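Local structure of Thiol:disulfide interchange protein DsbA (Pseudomonas aeruginosa, 4ZL7) at residues 27-32 / 154-159. The protein probably introduces disulfide bonds into proteins of the periplasm by passing on its own redox-active disulfide. The protein carries 1 engineered substitution. Residues are numbered along the deposited sequence; the frame is centred on the assembly and turned at random.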
loop_
_atom_site.group_PDB
_atom_site.type_symbol
_atom_site.label_atom_id
_atom_site.label_comp_id
_atom_site.label_asym_id
_atom_site.label_seq_id
_atom_site.Cartn_x
_atom_site.Cartn_y
_atom_site.Cartn_z
ATOM N N ILE A 27 -10.516 9.679 -8.224
ATOM C CA ILE A 27 -10.209 10.007 -6.836
ATOM C C ILE A 27 -9.301 8.905 -6.355
ATOM O O ILE A 27 -9.682 7.741 -6.353
ATOM C CB ILE A 27 -11.477 10.099 -5.969
ATOM C CG1 ILE A 27 -12.492 11.107 -6.553
ATOM C CG2 ILE A 27 -11.136 10.489 -4.573
ATOM C CD1 ILE A 27 -12.134 12.519 -6.316
ATOM N N GLU A 28 -8.094 9.263 -5.941
ATOM C CA GLU A 28 -7.144 8.253 -5.496
ATOM C C GLU A 28 -7.389 7.871 -4.031
ATOM O O GLU A 28 -7.674 8.721 -3.213
ATOM C CB GLU A 28 -5.705 8.791 -5.627
ATOM C CG GLU A 28 -4.600 7.747 -5.397
ATOM C CD GLU A 28 -3.208 8.368 -5.473
ATOM O OE1 GLU A 28 -2.890 9.234 -4.616
ATOM O OE2 GLU A 28 -2.473 8.019 -6.426
ATOM N N VAL A 29 -7.205 6.591 -3.726
ATOM C CA VAL A 29 -7.158 6.101 -2.361
ATOM C C VAL A 29 -5.890 5.268 -2.241
ATOM O O VAL A 29 -5.758 4.223 -2.891
ATOM C CB VAL A 29 -8.337 5.206 -2.038
ATOM C CG1 VAL A 29 -8.160 4.584 -0.669
ATOM C CG2 VAL A 29 -9.594 5.990 -2.111
ATOM N N VAL A 30 -4.942 5.750 -1.450
ATOM C CA VAL A 30 -3.703 5.015 -1.187
ATOM C C VAL A 30 -3.716 4.359 0.200
ATOM O O VAL A 30 -4.031 5.014 1.200
ATOM C CB VAL A 30 -2.484 5.944 -1.268
ATOM C CG1 VAL A 30 -1.209 5.169 -0.894
ATOM C CG2 VAL A 30 -2.396 6.604 -2.654
ATOM N N GLU A 31 -3.404 3.059 0.254
ATOM C CA GLU A 31 -3.052 2.430 1.526
ATOM C C GLU A 31 -1.537 2.238 1.573
ATOM O O GLU A 31 -0.977 1.498 0.756
ATOM C CB GLU A 31 -3.668 1.054 1.714
ATOM C CG GLU A 31 -3.309 0.481 3.105
ATOM C CD GLU A 31 -3.457 -1.018 3.225
ATOM O OE1 GLU A 31 -3.685 -1.695 2.210
ATOM O OE2 GLU A 31 -3.346 -1.521 4.357
ATOM N N LEU A 32 -0.887 2.910 2.507
ATOM C CA LEU A 32 0.530 2.666 2.733
ATOM C C LEU A 32 0.661 1.507 3.692
ATOM O O LEU A 32 -0.041 1.470 4.685
ATOM C CB LEU A 32 1.231 3.888 3.317
ATOM C CG LEU A 32 1.315 4.937 2.217
ATOM C CD1 LEU A 32 0.337 6.074 2.474
ATOM C CD2 LEU A 32 2.738 5.414 2.134
ATOM N N PRO A 154 -0.769 0.717 9.051
ATOM C CA PRO A 154 -1.302 1.212 7.783
ATOM C C PRO A 154 -1.812 2.622 7.903
ATOM O O PRO A 154 -2.375 2.979 8.931
ATOM C CB PRO A 154 -2.482 0.267 7.498
ATOM C CG PRO A 154 -2.844 -0.328 8.828
ATOM C CD PRO A 154 -1.585 -0.364 9.629
ATOM N N THR A 155 -1.620 3.404 6.856
ATOM C CA THR A 155 -2.102 4.770 6.806
ATOM C C THR A 155 -2.775 4.944 5.468
ATOM O O THR A 155 -2.306 4.403 4.469
ATOM C CB THR A 155 -0.943 5.748 6.900
ATOM O OG1 THR A 155 -0.360 5.641 8.186
ATOM C CG2 THR A 155 -1.403 7.189 6.686
ATOM N N MET A 156 -3.877 5.685 5.452
ATOM C CA MET A 156 -4.570 5.997 4.214
ATOM C C MET A 156 -4.328 7.432 3.788
ATOM O O MET A 156 -4.293 8.346 4.644
ATOM C CB MET A 156 -6.082 5.824 4.411
ATOM C CG MET A 156 -6.519 4.539 5.056
ATOM S SD MET A 156 -6.189 3.090 4.062
ATOM C CE MET A 156 -7.142 3.408 2.573
ATOM N N VAL A 157 -4.187 7.624 2.477
ATOM C CA VAL A 157 -4.256 8.940 1.860
ATOM C C VAL A 157 -5.312 8.982 0.754
ATOM O O VAL A 157 -5.267 8.179 -0.195
ATOM C CB VAL A 157 -2.903 9.387 1.307
ATOM C CG1 VAL A 157 -2.985 10.830 0.828
ATOM C CG2 VAL A 157 -1.805 9.242 2.379
ATOM N N VAL A 158 -6.255 9.928 0.868
ATOM C CA VAL A 158 -7.264 10.134 -0.159
ATOM C C VAL A 158 -6.915 11.344 -1.006
ATOM O O VAL A 158 -6.660 12.431 -0.497
ATOM C CB VAL A 158 -8.673 10.277 0.459
ATOM C CG1 VAL A 158 -9.666 10.826 -0.539
ATOM C CG2 VAL A 158 -9.149 8.928 1.009
ATOM N N ASN A 159 -6.894 11.116 -2.310
ATOM C CA ASN A 159 -6.687 12.136 -3.326
ATOM C C ASN A 159 -5.487 13.058 -3.085
ATOM O O ASN A 159 -5.531 14.216 -3.455
ATOM C CB ASN A 159 -7.962 12.975 -3.573
ATOM C CG ASN A 159 -8.271 13.129 -5.069
ATOM O OD1 ASN A 159 -7.955 12.263 -5.850
ATOM N ND2 ASN A 159 -8.863 14.238 -5.455
HETATM O O HOH W 1 -4.058 9.744 -2.371
#
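Val30 and Val157 form an antiparallel hydrogen-bonded pair at the middle of two neighbouring strands, whose axes over these short segments approach to 4.7 Å with N-to-C directions 166° apart. The strands belong to the central sheet of the thioredoxin fold. Val30 N donates to Val157 O at 2.8 Å, and Val157 N donates back to Val30 O. Leu32 N reaches Thr155 O; the return bond from Thr155 N to Leu32 O is weak.

Val29, Glu31, Met156 and Val158 share one face of the sheet. The Met156 chain bends twice beyond CG, which brings its end over toward strand 27-32. Its CE meets Val29 CG1 at 3.6 Å, and its SD lies against CB and CG of Glu31. On the other face, Leu32 CD1 packs on Val157 CG2 at 3.8 Å. Helix 172-187 touches Val29 and Met156.

Pro154 follows a cis peptide bond, as the cis-proline of thioredoxin-like proteins does. Its ring touches Cys40 of the predicted redox-active pair, and its CB lies 3.7 Å from Glu31 OE2.

At the far end, Asn159 extends the pairing with both backbone and side chain. Asn159 N donates to Glu28 O at 2.7 Å. Asn159 ND2 is hydrogen-bonded to Glu186 OE2, while Asn159 OD1 accepts the N-H of Glu28, with the donor tilted 29° from the amide carbonyl plane. A water donates to Glu28 OE1 at 2.6 Å and weakly to Val157 O, while Glu28 OE2 takes the backbone N-H of Ser22.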